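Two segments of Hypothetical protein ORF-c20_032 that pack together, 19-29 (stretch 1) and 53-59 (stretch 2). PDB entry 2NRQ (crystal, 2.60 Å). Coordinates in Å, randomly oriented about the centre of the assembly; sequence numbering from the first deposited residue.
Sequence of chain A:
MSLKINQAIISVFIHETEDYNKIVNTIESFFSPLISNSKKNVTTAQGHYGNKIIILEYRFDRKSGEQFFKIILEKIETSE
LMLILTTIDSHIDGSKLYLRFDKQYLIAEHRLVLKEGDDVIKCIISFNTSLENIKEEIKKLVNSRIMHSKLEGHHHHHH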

# COMPACT_ATOMS: atom_id res chain seq x y z
N ASP A 19 -9.70 9.79 -11.40
CA ASP A 19 -9.90 11.02 -10.65
C ASP A 19 -8.74 11.10 -9.67
O ASP A 19 -8.78 10.52 -8.58
CB ASP A 19 -11.23 10.98 -9.90
CG ASP A 19 -11.54 12.28 -9.18
OD1 ASP A 19 -10.68 12.75 -8.39
OD2 ASP A 19 -12.63 12.84 -9.39
N TYR A 20 -7.69 11.81 -10.09
CA TYR A 20 -6.48 11.97 -9.30
C TYR A 20 -6.70 12.51 -7.89
O TYR A 20 -6.13 11.99 -6.93
CB TYR A 20 -5.52 12.89 -10.06
CG TYR A 20 -4.33 13.33 -9.25
CD1 TYR A 20 -3.23 12.49 -9.08
CD2 TYR A 20 -4.34 14.56 -8.59
CE1 TYR A 20 -2.16 12.87 -8.28
CE2 TYR A 20 -3.28 14.94 -7.78
CZ TYR A 20 -2.19 14.09 -7.62
OH TYR A 20 -1.17 14.44 -6.76
N ASN A 21 -7.51 13.56 -7.76
CA ASN A 21 -7.76 14.15 -6.44
C ASN A 21 -8.49 13.18 -5.51
O ASN A 21 -8.14 13.02 -4.34
CB ASN A 21 -8.57 15.43 -6.59
CG ASN A 21 -7.82 16.49 -7.37
OD1 ASN A 21 -6.70 16.86 -7.02
ND2 ASN A 21 -8.44 16.98 -8.45
N LYS A 22 -9.50 12.53 -6.07
CA LYS A 22 -10.30 11.56 -5.34
C LYS A 22 -9.38 10.51 -4.72
O LYS A 22 -9.52 10.17 -3.54
CB LYS A 22 -11.30 10.91 -6.31
CG LYS A 22 -12.46 10.18 -5.67
CD LYS A 22 -11.99 8.97 -4.89
CE LYS A 22 -13.13 8.40 -4.09
NZ LYS A 22 -13.80 9.48 -3.30
N ILE A 23 -8.43 10.01 -5.50
CA ILE A 23 -7.48 9.00 -5.02
C ILE A 23 -6.55 9.54 -3.92
O ILE A 23 -6.35 8.90 -2.88
CB ILE A 23 -6.62 8.46 -6.18
CG1 ILE A 23 -7.51 7.87 -7.26
CG2 ILE A 23 -5.66 7.38 -5.68
CD1 ILE A 23 -6.77 7.48 -8.54
N VAL A 24 -5.98 10.72 -4.17
CA VAL A 24 -5.07 11.36 -3.22
C VAL A 24 -5.75 11.54 -1.88
O VAL A 24 -5.21 11.12 -0.85
CB VAL A 24 -4.64 12.78 -3.71
CG1 VAL A 24 -3.76 13.46 -2.65
CG2 VAL A 24 -3.88 12.67 -5.02
N ASN A 25 -6.93 12.16 -1.90
CA ASN A 25 -7.66 12.39 -0.66
C ASN A 25 -7.96 11.08 0.02
O ASN A 25 -7.74 10.95 1.23
CB ASN A 25 -8.97 13.12 -0.93
CG ASN A 25 -8.76 14.46 -1.59
OD1 ASN A 25 -7.76 15.15 -1.33
ND2 ASN A 25 -9.70 14.86 -2.45
N THR A 26 -8.44 10.11 -0.75
CA THR A 26 -8.75 8.81 -0.19
C THR A 26 -7.52 8.26 0.52
O THR A 26 -7.59 7.89 1.70
CB THR A 26 -9.20 7.80 -1.26
OG1 THR A 26 -10.44 8.23 -1.84
CG2 THR A 26 -9.42 6.42 -0.64
N ILE A 27 -6.39 8.21 -0.19
CA ILE A 27 -5.18 7.67 0.42
C ILE A 27 -4.66 8.48 1.61
O ILE A 27 -4.34 7.91 2.66
CB ILE A 27 -4.05 7.53 -0.63
CG1 ILE A 27 -4.49 6.52 -1.70
CG2 ILE A 27 -2.77 7.09 0.05
CD1 ILE A 27 -3.42 6.17 -2.71
N GLU A 28 -4.59 9.79 1.47
CA GLU A 28 -4.10 10.61 2.57
C GLU A 28 -5.03 10.55 3.79
O GLU A 28 -4.61 10.72 4.93
CB GLU A 28 -3.88 12.05 2.10
CG GLU A 28 -3.00 12.11 0.89
CD GLU A 28 -2.47 13.48 0.57
OE1 GLU A 28 -3.25 14.46 0.58
OE2 GLU A 28 -1.26 13.58 0.30
N SER A 29 -6.31 10.28 3.54
CA SER A 29 -7.25 10.16 4.64
C SER A 29 -7.17 8.77 5.27
O SER A 29 -6.96 8.61 6.47
CB SER A 29 -8.66 10.40 4.15
OG SER A 29 -9.57 9.99 5.15
N ILE A 53 0.93 9.89 -17.47
CA ILE A 53 0.74 8.97 -16.36
C ILE A 53 1.23 9.76 -15.16
O ILE A 53 2.11 10.60 -15.30
CB ILE A 53 1.59 7.67 -16.52
CG1 ILE A 53 1.28 6.69 -15.39
CG2 ILE A 53 3.08 7.99 -16.51
CD1 ILE A 53 -0.13 6.12 -15.40
N ILE A 54 0.64 9.54 -13.99
CA ILE A 54 1.07 10.26 -12.79
C ILE A 54 1.57 9.27 -11.77
O ILE A 54 0.94 8.25 -11.54
CB ILE A 54 -0.07 11.06 -12.15
CG1 ILE A 54 -0.48 12.20 -13.06
CG2 ILE A 54 0.39 11.65 -10.83
CD1 ILE A 54 -1.57 13.03 -12.47
N ILE A 55 2.71 9.57 -11.17
CA ILE A 55 3.27 8.69 -10.18
C ILE A 55 3.20 9.36 -8.83
O ILE A 55 3.85 10.37 -8.59
CB ILE A 55 4.74 8.34 -10.50
CG1 ILE A 55 4.87 8.03 -12.00
CG2 ILE A 55 5.17 7.13 -9.68
CD1 ILE A 55 6.18 7.40 -12.39
N LEU A 56 2.39 8.78 -7.95
CA LEU A 56 2.20 9.31 -6.62
C LEU A 56 2.90 8.39 -5.63
O LEU A 56 2.67 7.19 -5.65
CB LEU A 56 0.70 9.38 -6.32
CG LEU A 56 0.26 9.58 -4.88
CD1 LEU A 56 0.64 10.96 -4.40
CD2 LEU A 56 -1.26 9.37 -4.81
N GLU A 57 3.75 8.95 -4.78
CA GLU A 57 4.48 8.15 -3.80
C GLU A 57 4.48 8.75 -2.40
O GLU A 57 4.34 9.95 -2.22
CB GLU A 57 5.92 7.97 -4.25
CG GLU A 57 6.05 7.28 -5.58
CD GLU A 57 7.41 7.51 -6.20
OE1 GLU A 57 7.73 8.68 -6.47
OE2 GLU A 57 8.17 6.53 -6.42
N TYR A 58 4.63 7.88 -1.41
CA TYR A 58 4.69 8.29 -0.02
C TYR A 58 5.75 7.44 0.62
O TYR A 58 5.72 6.21 0.50
CB TYR A 58 3.36 8.05 0.69
CG TYR A 58 2.25 8.95 0.23
CD1 TYR A 58 2.05 10.19 0.83
CD2 TYR A 58 1.40 8.56 -0.81
CE1 TYR A 58 1.02 11.03 0.39
CE2 TYR A 58 0.38 9.39 -1.24
CZ TYR A 58 0.20 10.62 -0.64
OH TYR A 58 -0.84 11.41 -1.04
N ARG A 59 6.70 8.08 1.27
CA ARG A 59 7.77 7.35 1.92
C ARG A 59 7.58 7.47 3.41
O ARG A 59 7.20 8.51 3.91
CB ARG A 59 9.13 7.90 1.53
CG ARG A 59 10.22 6.86 1.60
CD ARG A 59 11.39 7.31 2.43

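A helix laid along a β-strand shows how two different repeats can be brought into register, and this pair of segments is a compact example. Helix 20-29 and strand 53-59 run nearly parallel, with 10° between their N-to-C directions and 11.0 Å between their axes at closest approach. A strand presents every second side chain to the same side; a helix returns to the same side every three or four residues. The two periods meet here as Tyr20 beside Ile54, Val24 beside Leu56 and Glu28 beside Tyr58, so that four residues of helix keep step with two of strand. Ile54, Leu56 and Tyr58 all point toward the helix, while the intervening Ile55 points away.

Stretch 1 opens with Asp19, which makes no contact with the strand but occupies the N-cap position. Its side chain accepts a hydrogen bond from a backbone amide of the first turn, which has no earlier helical carbonyl to bind: Lys22 N lies 2.6 Å from Asp19 OD1, although the position of that oxygen is less certain than the distance suggests.

The first residue of the helix, Tyr20, points toward the strand with chi1 in the t well. Its ring atom CD1 comes within 3.8 Å of Ile54 CD1, an oblique approach in which carbon meets carbon and the contact is one of apolar packing. Asn21 and Lys22, by contrast, lie out of reach of the strand and are exposed, as expected for polar residues on the outer side of such a helix.

One turn on, Val24 is set sideways, yet it touches two strand residues. Val24 CG2 packs 4.2 Å from Leu56 CD2, and Val24 CG1 lies 3.9 Å from Tyr58 OH. Thr26 lies out of reach of the strand, and its OG1 donates to Lys22 O at 2.7 Å, satisfying the hydroxyl within the helix. Ile27 points toward the strand and also spans two partners: Ile27 CD1 is 4.4 Å from Leu56 CD2, and Ile27 CG2 is 4.1 Å from Tyr58 CE2. Leu56 thus receives both aliphatic side chains, and all three are buried.

Glu28 adds the polar element. Its CA-to-CB bond is directed sideways, but the end of the side chain comes nearer the strand, and Tyr58 OH donates a short hydrogen bond of 2.6 Å to Glu28 OE2. The carboxylate oxygen sits at the ring edge, near its plane. Buried Tyr58 therefore combines apolar packing through its ring with a hydrogen bond through its hydroxyl.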